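Local coordinates for enoyl-CoA hydratase/isomerase family protein (Ruegeria pomeroyi, PDB 3L3S), which probably acts as a hydro-lyase of the crotonase superfamily, whose enoyl-CoA hydratases add water to unsaturated acyl-CoA thioesters in fatty acid metabolism, at residues A109-I114 / Q121-C126; V153-V158 / R162-M167; D175-L180 / N186-E191. All blocks are in the same frame, centred on the assembly; numbering follows the deposited sequence.

Contact 1 of 3, residues A109-I114 / Q121-C126; sequences ALVEGI and QLMAAC
Ala109 and Val111, two residues apart on strand 107-111, turn their side chains toward Met123 of helix 118-124 and Cys126, which follows it. No hydrogen bond crosses between the segments; the contact is made by buried apolar groups. Met123, modelled as selenomethionine, takes part in two of the three pairs. With its CG anti to the backbone N (chi1 -165°), the chain leads out to Val111 and then bends at chi2 and chi3. Val111 meets it at about a right angle, CG2 pressing on the chain from the side: Val111 CG2 is 3.6 Å from Met123 CG and 3.9 Å from Met123 SE. The same methylene serves Ala109, whose CB lies 3.8 Å from Met123 CG. On another flank that methyl also meets the thiol, with Ala109 CB 3.8 Å from Cys126 SG. Ala109 thus fits between a methylene and a sulfur, and Met123 CG is shared by two strand residues. Outside the pair, Phe63 of strand 62-64 touches both Val111 and Met123, while Ile56 of strand 53-58 packs on Cys126. Arg162 of a neighbouring subunit donates to the carbonyls of Met123 and Cys126. Backbone bonds tie Ala109 and Val111 to strand 128-131 and Leu110 to strand 53-58. The helix therefore lies against the sheet on the crossover between two adjacent parallel strands, with helices 84-101 and 150-155 packed on its other sides.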
loop_
_atom_site.group_PDB
_atom_site.type_symbol
_atom_site.label_atom_id
_atom_site.label_comp_id
_atom_site.label_asym_id
_atom_site.label_seq_id
_atom_site.Cartn_x
_atom_site.Cartn_y
_atom_site.Cartn_z
ATOM N N ALA B 109 -4.141 -19.824 3.596
ATOM C CA ALA B 109 -2.948 -20.611 3.348
ATOM C C ALA B 109 -2.196 -20.909 4.653
ATOM O O ALA B 109 -1.972 -20.008 5.469
ATOM C CB ALA B 109 -2.052 -19.893 2.368
ATOM N N LEU B 110 -1.872 -22.184 4.866
ATOM C CA LEU B 110 -1.122 -22.652 6.044
ATOM C C LEU B 110 0.293 -22.999 5.546
ATOM O O LEU B 110 0.488 -23.989 4.827
ATOM C CB LEU B 110 -1.818 -23.878 6.651
ATOM C CG LEU B 110 -1.583 -24.407 8.075
ATOM C CD1 LEU B 110 -2.687 -25.404 8.383
ATOM C CD2 LEU B 110 -0.231 -25.068 8.271
ATOM N N VAL B 111 1.260 -22.165 5.930
ATOM C CA VAL B 111 2.666 -22.298 5.519
ATOM C C VAL B 111 3.615 -22.698 6.660
ATOM O O VAL B 111 3.762 -21.956 7.633
ATOM C CB VAL B 111 3.143 -20.968 4.850
ATOM C CG1 VAL B 111 4.594 -21.022 4.420
ATOM C CG2 VAL B 111 2.279 -20.667 3.645
ATOM N N GLU B 112 4.284 -23.847 6.492
ATOM C CA GLU B 112 5.241 -24.395 7.474
ATOM C C GLU B 112 6.692 -24.336 6.980
ATOM O O GLU B 112 7.629 -24.482 7.778
ATOM C CB GLU B 112 4.916 -25.863 7.796
ATOM C CG GLU B 112 3.589 -26.108 8.495
ATOM C CD GLU B 112 3.151 -27.562 8.466
ATOM O OE1 GLU B 112 3.363 -28.243 7.444
ATOM O OE2 GLU B 112 2.561 -28.022 9.467
ATOM N N GLY B 113 6.865 -24.173 5.666
ATOM C CA GLY B 113 8.194 -24.119 5.079
ATOM C C GLY B 113 8.401 -23.074 4.002
ATOM O O GLY B 113 7.836 -21.977 4.069
ATOM N N ILE B 114 9.214 -23.408 3.002
ATOM C CA ILE B 114 9.506 -22.470 1.925
ATOM C C ILE B 114 8.442 -22.377 0.822
ATOM O O ILE B 114 7.937 -23.386 0.315
ATOM C CB ILE B 114 10.965 -22.650 1.357
ATOM C CG1 ILE B 114 11.295 -21.566 0.307
ATOM C CG2 ILE B 114 11.177 -24.057 0.832
ATOM C CD1 ILE B 114 12.740 -21.560 -0.207
ATOM N N GLN B 121 3.038 -17.388 -5.007
ATOM C CA GLN B 121 1.870 -16.821 -5.690
ATOM C C GLN B 121 0.564 -17.422 -5.150
ATOM O O GLN B 121 -0.384 -16.685 -4.883
ATOM C CB GLN B 121 1.983 -17.079 -7.199
ATOM C CG GLN B 121 0.787 -16.675 -8.051
ATOM C CD GLN B 121 1.021 -16.845 -9.540
ATOM O OE1 GLN B 121 1.927 -17.566 -9.981
ATOM N NE2 GLN B 121 0.205 -16.168 -10.330
ATOM N N LEU B 122 0.549 -18.749 -4.973
ATOM C CA LEU B 122 -0.602 -19.508 -4.462
ATOM C C LEU B 122 -0.993 -18.998 -3.091
ATOM O O LEU B 122 -2.179 -18.798 -2.796
ATOM C CB LEU B 122 -0.252 -21.002 -4.354
ATOM C CG LEU B 122 -1.344 -22.002 -3.926
ATOM C CD1 LEU B 122 -2.375 -22.173 -5.038
ATOM C CD2 LEU B 122 -0.713 -23.350 -3.574
HETATM N N MSE B 123 0.037 -18.762 -2.283
HETATM C CA MSE B 123 -0.099 -18.255 -0.931
HETATM C C MSE B 123 -0.574 -16.792 -0.999
HETATM O O MSE B 123 -1.528 -16.419 -0.324
HETATM C CB MSE B 123 1.253 -18.345 -0.221
HETATM C CG MSE B 123 1.178 -18.178 1.266
HETATM SE SE MSE B 123 2.708 -17.214 1.980
HETATM C CE MSE B 123 2.253 -15.536 1.117
ATOM N N ALA B 124 0.065 -16.004 -1.864
ATOM C CA ALA B 124 -0.274 -14.597 -2.054
ATOM C C ALA B 124 -1.683 -14.387 -2.603
ATOM O O ALA B 124 -2.304 -13.377 -2.299
ATOM C CB ALA B 124 0.744 -13.920 -2.938
ATOM N N ALA B 125 -2.194 -15.373 -3.350
ATOM C CA ALA B 125 -3.544 -15.327 -3.931
ATOM C C ALA B 125 -4.631 -15.633 -2.898
ATOM O O ALA B 125 -5.805 -15.340 -3.120
ATOM C CB ALA B 125 -3.654 -16.276 -5.121
ATOM N N CYS B 126 -4.240 -16.219 -1.769
ATOM C CA CYS B 126 -5.188 -16.513 -0.694
ATOM C C CYS B 126 -5.501 -15.220 0.073
ATOM O O CYS B 126 -4.681 -14.301 0.081
ATOM C CB CYS B 126 -4.641 -17.575 0.264
ATOM S SG CYS B 126 -4.476 -19.246 -0.445
#

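Contact 2 of 3, residues V153-V158 / R162-M167; sequences VAVSRV and RAVTEM
Val155 and Ser156 pack against Val164 in an apolar helix-to-helix contact of the crotonase fold, where helix 150-155 and the residues after it meet helix 161-170, the next in the chain. No hydrogen bond joins the two segments. The valines slide past each other in opposite directions, bringing Val155 CG1 to 3.8 Å from Val164 CG1. The other branch of Val164 lies against the backbone, with Val164 CG2 3.8 Å from Ser156 CA. Met167, one turn further on, adds a looser touch, its SE 4.3 Å from Val155 CG1. With both branches of Val164 gone, as in an alanine here, Val155 CG1 and Ser156 CA would lose their partner methyls, which is likely to open a gap between the two segments. Leu120 of helix 118-124 covers both Val155 and Met167, and Ile159 from the loop fills in beside Val164 and Met167. Nearby, Arg162 and Glu166 bond to a neighbouring subunit, so this helix also faces the trimer interface. The Ser156 hydroxyl turns back along its own chain, to Ala152 O. Arg157 NH1 donates to Ser156 OG over 3.3 Å at 159°, and the oxygen lies only 2° out of the guanidinium plane.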
loop_
_atom_site.group_PDB
_atom_site.type_symbol
_atom_site.label_atom_id
_atom_site.label_comp_id
_atom_site.label_asym_id
_atom_site.label_seq_id
_atom_site.Cartn_x
_atom_site.Cartn_y
_atom_site.Cartn_z
ATOM N N VAL B 153 2.734 -10.786 -9.712
ATOM C CA VAL B 153 1.418 -10.166 -9.882
ATOM C C VAL B 153 0.626 -10.278 -8.573
ATOM O O VAL B 153 0.197 -9.262 -8.026
ATOM C CB VAL B 153 0.632 -10.794 -11.069
ATOM C CG1 VAL B 153 -0.792 -10.252 -11.150
ATOM C CG2 VAL B 153 1.342 -10.509 -12.365
ATOM N N ALA B 154 0.498 -11.497 -8.058
ATOM C CA ALA B 154 -0.220 -11.735 -6.811
ATOM C C ALA B 154 0.543 -11.191 -5.602
ATOM O O ALA B 154 -0.078 -10.639 -4.690
ATOM C CB ALA B 154 -0.521 -13.218 -6.632
ATOM N N VAL B 155 1.879 -11.298 -5.631
ATOM C CA VAL B 155 2.748 -10.800 -4.551
ATOM C C VAL B 155 2.701 -9.260 -4.448
ATOM O O VAL B 155 2.617 -8.720 -3.343
ATOM C CB VAL B 155 4.231 -11.305 -4.697
ATOM C CG1 VAL B 155 5.105 -10.787 -3.564
ATOM C CG2 VAL B 155 4.282 -12.821 -4.677
ATOM N N SER B 156 2.689 -8.579 -5.600
ATOM C CA SER B 156 2.625 -7.112 -5.659
ATOM C C SER B 156 1.340 -6.525 -5.086
ATOM O O SER B 156 1.262 -5.325 -4.839
ATOM C CB SER B 156 2.805 -6.614 -7.083
ATOM O OG SER B 156 1.766 -7.105 -7.916
ATOM N N ARG B 157 0.336 -7.379 -4.892
ATOM C CA ARG B 157 -0.927 -6.942 -4.330
ATOM C C ARG B 157 -0.960 -7.034 -2.815
ATOM O O ARG B 157 -1.801 -6.393 -2.182
ATOM C CB ARG B 157 -2.101 -7.702 -4.956
ATOM C CG ARG B 157 -2.801 -6.941 -6.103
ATOM C CD ARG B 157 -1.864 -6.659 -7.269
ATOM N NE ARG B 157 -2.550 -6.090 -8.423
ATOM C CZ ARG B 157 -1.971 -5.801 -9.592
ATOM N NH1 ARG B 157 -0.672 -6.019 -9.790
ATOM N NH2 ARG B 157 -2.704 -5.295 -10.574
ATOM N N VAL B 158 -0.016 -7.780 -2.232
ATOM C CA VAL B 158 0.030 -7.959 -0.781
ATOM C C VAL B 158 1.205 -7.313 -0.024
ATOM O O VAL B 158 1.235 -7.345 1.206
ATOM C CB VAL B 158 -0.158 -9.462 -0.364
ATOM C CG1 VAL B 158 -1.507 -10.012 -0.890
ATOM C CG2 VAL B 158 1.017 -10.333 -0.821
ATOM N N ARG B 162 8.493 -1.457 -2.892
ATOM C CA ARG B 162 9.919 -1.654 -2.640
ATOM C C ARG B 162 10.216 -3.107 -2.309
ATOM O O ARG B 162 11.226 -3.661 -2.749
ATOM C CB ARG B 162 10.386 -0.801 -1.472
ATOM C CG ARG B 162 10.370 0.676 -1.739
ATOM C CD ARG B 162 11.562 1.119 -2.485
ATOM N NE ARG B 162 11.809 2.540 -2.315
ATOM C CZ ARG B 162 12.338 3.310 -3.256
ATOM N NH1 ARG B 162 12.645 2.793 -4.436
ATOM N NH2 ARG B 162 12.651 4.565 -2.985
ATOM N N ALA B 163 9.301 -3.711 -1.557
ATOM C CA ALA B 163 9.416 -5.089 -1.122
ATOM C C ALA B 163 9.398 -6.094 -2.270
ATOM O O ALA B 163 10.316 -6.905 -2.371
ATOM C CB ALA B 163 8.349 -5.389 -0.109
ATOM N N VAL B 164 8.418 -5.976 -3.178
ATOM C CA VAL B 164 8.306 -6.875 -4.346
ATOM C C VAL B 164 9.446 -6.678 -5.327
ATOM O O VAL B 164 9.861 -7.622 -5.990
ATOM C CB VAL B 164 7.047 -6.644 -5.211
ATOM C CG1 VAL B 164 6.514 -7.970 -5.714
ATOM C CG2 VAL B 164 6.019 -5.823 -4.515
ATOM N N THR B 165 9.894 -5.431 -5.461
ATOM C CA THR B 165 10.982 -5.105 -6.367
ATOM C C THR B 165 12.295 -5.717 -5.884
ATOM O O THR B 165 13.065 -6.205 -6.702
ATOM C CB THR B 165 11.105 -3.582 -6.597
ATOM O OG1 THR B 165 9.840 -3.080 -7.051
ATOM C CG2 THR B 165 12.143 -3.266 -7.681
ATOM N N GLU B 166 12.496 -5.782 -4.568
ATOM C CA GLU B 166 13.716 -6.371 -4.041
ATOM C C GLU B 166 13.697 -7.892 -4.153
ATOM O O GLU B 166 14.715 -8.483 -4.491
ATOM C CB GLU B 166 14.015 -5.927 -2.605
ATOM C CG GLU B 166 15.518 -6.069 -2.254
ATOM C CD GLU B 166 15.827 -5.993 -0.766
ATOM O OE1 GLU B 166 15.125 -6.641 0.042
ATOM O OE2 GLU B 166 16.795 -5.293 -0.408
HETATM N N MSE B 167 12.524 -8.506 -3.961
HETATM C CA MSE B 167 12.383 -9.959 -4.050
HETATM C C MSE B 167 12.639 -10.447 -5.464
HETATM O O MSE B 167 13.445 -11.353 -5.680
HETATM C CB MSE B 167 10.986 -10.428 -3.634
HETATM C CG MSE B 167 10.587 -10.164 -2.223
HETATM SE SE MSE B 167 9.000 -11.202 -1.795
HETATM C CE MSE B 167 9.869 -12.872 -1.300
#

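Contact 3 of 3, residues D175-L180 / N186-E191; sequences DADWAL and NRILPE
Ile188 pushes its CD1 methyl against the first turn of helix 176-182, where side chains and a carbonyl gather round it. Asp177 OD2 comes to 3.4 Å of Ile188 CD1, the two side chains crossing at about a right angle. Ala176 presents its carbonyl, with Ala176 O 3.5 Å from Ile188 CD1, and its methyl, with Ala176 CB somewhat further off at 4.1 Å. Leu180, a turn later, closes on the same methyl through Leu180 CD2, 3.7 Å from Ile188 CD1. Its side chain leaves the helix with CG opposite the backbone N (chi1 -180°), which carries the two branches out over the strand: while CD2 goes to the isoleucine, Leu180 CD1 rests 3.7 Å from Arg187 CA. The carbonyl of Ala176 also accepts the helical bond from Leu180 N, at 2.9 Å. Behind this shell, Asp175 caps the helix: Asp175 OD1 takes the bond from Trp178 N at 3.3 Å, met 47° out of the carboxylate plane. Trp178 itself points to the far side, where it packs on helix 161-170. The strand is held by backbone bonds, Asn186 to Ala129 and Leu189 to Ala131, and Pro133 also touches Ile188. Seen whole, this is an N-capped helix packed by its first turns against the short, weakly bonded parallel strand 187-188, one of the two edge strands of the core sheet within this chain of a crotonase-fold subunit.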
loop_
_atom_site.group_PDB
_atom_site.type_symbol
_atom_site.label_atom_id
_atom_site.label_comp_id
_atom_site.label_asym_id
_atom_site.label_seq_id
_atom_site.Cartn_x
_atom_site.Cartn_y
_atom_site.Cartn_z
ATOM N N ASP B 175 12.893 -14.413 5.564
ATOM C CA ASP B 175 12.303 -15.140 6.695
ATOM C C ASP B 175 10.849 -14.761 7.019
ATOM O O ASP B 175 10.257 -13.922 6.339
ATOM C CB ASP B 175 13.218 -15.062 7.949
ATOM C CG ASP B 175 13.480 -13.623 8.450
ATOM O OD1 ASP B 175 12.995 -12.639 7.856
ATOM O OD2 ASP B 175 14.193 -13.480 9.469
ATOM N N ALA B 176 10.292 -15.386 8.055
ATOM C CA ALA B 176 8.922 -15.138 8.500
ATOM C C ALA B 176 8.710 -13.746 9.092
ATOM O O ALA B 176 7.643 -13.148 8.912
ATOM C CB ALA B 176 8.493 -16.200 9.501
ATOM N N ASP B 177 9.734 -13.236 9.778
ATOM C CA ASP B 177 9.684 -11.920 10.405
ATOM C C ASP B 177 9.566 -10.775 9.411
ATOM O O ASP B 177 8.770 -9.859 9.627
ATOM C CB ASP B 177 10.871 -11.712 11.342
ATOM C CG ASP B 177 10.739 -12.505 12.630
ATOM O OD1 ASP B 177 11.723 -13.164 13.027
ATOM O OD2 ASP B 177 9.659 -12.470 13.254
ATOM N N TRP B 178 10.287 -10.888 8.292
ATOM C CA TRP B 178 10.286 -9.881 7.228
ATOM C C TRP B 178 8.920 -9.919 6.559
ATOM O O TRP B 178 8.374 -8.882 6.210
ATOM C CB TRP B 178 11.392 -10.187 6.196
ATOM C CG TRP B 178 11.557 -9.179 5.071
ATOM C CD1 TRP B 178 12.390 -8.092 5.060
ATOM C CD2 TRP B 178 10.876 -9.172 3.806
ATOM N NE1 TRP B 178 12.268 -7.409 3.872
ATOM C CE2 TRP B 178 11.348 -8.046 3.083
ATOM C CE3 TRP B 178 9.910 -10.013 3.207
ATOM C CZ2 TRP B 178 10.884 -7.731 1.781
ATOM C CZ3 TRP B 178 9.443 -9.703 1.910
ATOM C CH2 TRP B 178 9.935 -8.568 1.215
ATOM N N ALA B 179 8.405 -11.134 6.376
ATOM C CA ALA B 179 7.110 -11.374 5.752
ATOM C C ALA B 179 5.947 -10.826 6.560
ATOM O O ALA B 179 4.966 -10.354 5.984
ATOM C CB ALA B 179 6.914 -12.832 5.501
ATOM N N LEU B 180 6.061 -10.897 7.887
ATOM C CA LEU B 180 5.031 -10.379 8.783
ATOM C C LEU B 180 4.999 -8.848 8.690
ATOM O O LEU B 180 3.927 -8.253 8.514
ATOM C CB LEU B 180 5.284 -10.828 10.230
ATOM C CG LEU B 180 4.270 -10.367 11.295
ATOM C CD1 LEU B 180 2.904 -10.964 10.998
ATOM C CD2 LEU B 180 4.734 -10.722 12.702
ATOM N N ASN B 186 -0.200 -12.966 7.679
ATOM C CA ASN B 186 -1.005 -12.271 8.691
ATOM C C ASN B 186 -0.513 -12.337 10.137
ATOM O O ASN B 186 -0.642 -11.352 10.878
ATOM C CB ASN B 186 -2.456 -12.753 8.643
ATOM C CG ASN B 186 -3.164 -12.363 7.357
ATOM O OD1 ASN B 186 -3.826 -11.323 7.285
ATOM N ND2 ASN B 186 -3.029 -13.196 6.335
ATOM N N ARG B 187 0.026 -13.491 10.542
ATOM C CA ARG B 187 0.508 -13.699 11.905
ATOM C C ARG B 187 1.504 -14.850 11.943
ATOM O O ARG B 187 1.403 -15.783 11.150
ATOM C CB ARG B 187 -0.686 -14.000 12.829
ATOM C CG ARG B 187 -0.471 -13.752 14.311
ATOM C CD ARG B 187 -1.788 -13.883 15.084
ATOM N NE ARG B 187 -1.570 -13.762 16.528
ATOM C CZ ARG B 187 -2.463 -14.062 17.470
ATOM N NH1 ARG B 187 -3.677 -14.501 17.146
ATOM N NH2 ARG B 187 -2.123 -13.966 18.749
ATOM N N ILE B 188 2.495 -14.750 12.830
ATOM C CA ILE B 188 3.497 -15.808 13.012
ATOM C C ILE B 188 3.112 -16.554 14.278
ATOM O O ILE B 188 2.928 -15.948 15.331
ATOM C CB ILE B 188 4.949 -15.274 13.211
ATOM C CG1 ILE B 188 5.450 -14.527 11.971
ATOM C CG2 ILE B 188 5.908 -16.443 13.471
ATOM C CD1 ILE B 188 6.739 -13.754 12.225
ATOM N N LEU B 189 2.981 -17.872 14.163
ATOM C CA LEU B 189 2.622 -18.715 15.301
ATOM C C LEU B 189 3.587 -19.887 15.512
ATOM O O LEU B 189 4.213 -20.348 14.547
ATOM C CB LEU B 189 1.199 -19.256 15.119
ATOM C CG LEU B 189 0.139 -18.202 15.428
ATOM C CD1 LEU B 189 -0.575 -17.841 14.146
ATOM C CD2 LEU B 189 -0.785 -18.660 16.528
ATOM N N PRO B 190 3.775 -20.344 16.783
ATOM C CA PRO B 190 4.679 -21.484 17.023
ATOM C C PRO B 190 4.104 -22.706 16.289
ATOM O O PRO B 190 2.883 -22.900 16.286
ATOM C CB PRO B 190 4.645 -21.642 18.554
ATOM C CG PRO B 190 3.394 -20.909 18.986
ATOM C CD PRO B 190 3.371 -19.737 18.068
ATOM N N GLU B 191 4.973 -23.467 15.619
ATOM C CA GLU B 191 4.566 -24.625 14.801
ATOM C C GLU B 191 3.658 -25.697 15.371
ATOM O O GLU B 191 3.061 -26.456 14.610
ATOM C CB GLU B 191 5.749 -25.264 14.060
ATOM C CG GLU B 191 7.061 -25.271 14.793
ATOM C CD GLU B 191 7.893 -24.011 14.568
ATOM O OE1 GLU B 191 8.583 -23.924 13.528
ATOM O OE2 GLU B 191 7.875 -23.118 15.444
#

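Overall arrangement
From the N terminus, the three contacts follow in series, none nested or crossed. Contact 1 closes a loop of six residues, folding helix 118-124 back onto strand 107-111. Contact 2 closes a shorter link of three residues between two helices, and contact 3 returns the chain through five residues to the core sheet at one of its edge strands. Contacts 1 and 2 touch directly, Ala124 and Gln121 packing on Ala154, though their centres lie 14 Å apart. Contact 2 passes on to contact 3 through Trp178, which rests on Ala163 and Met167. Contacts 1 and 3 do not touch but reach the same sheet, so the chain runs from sheet to helical layer and back.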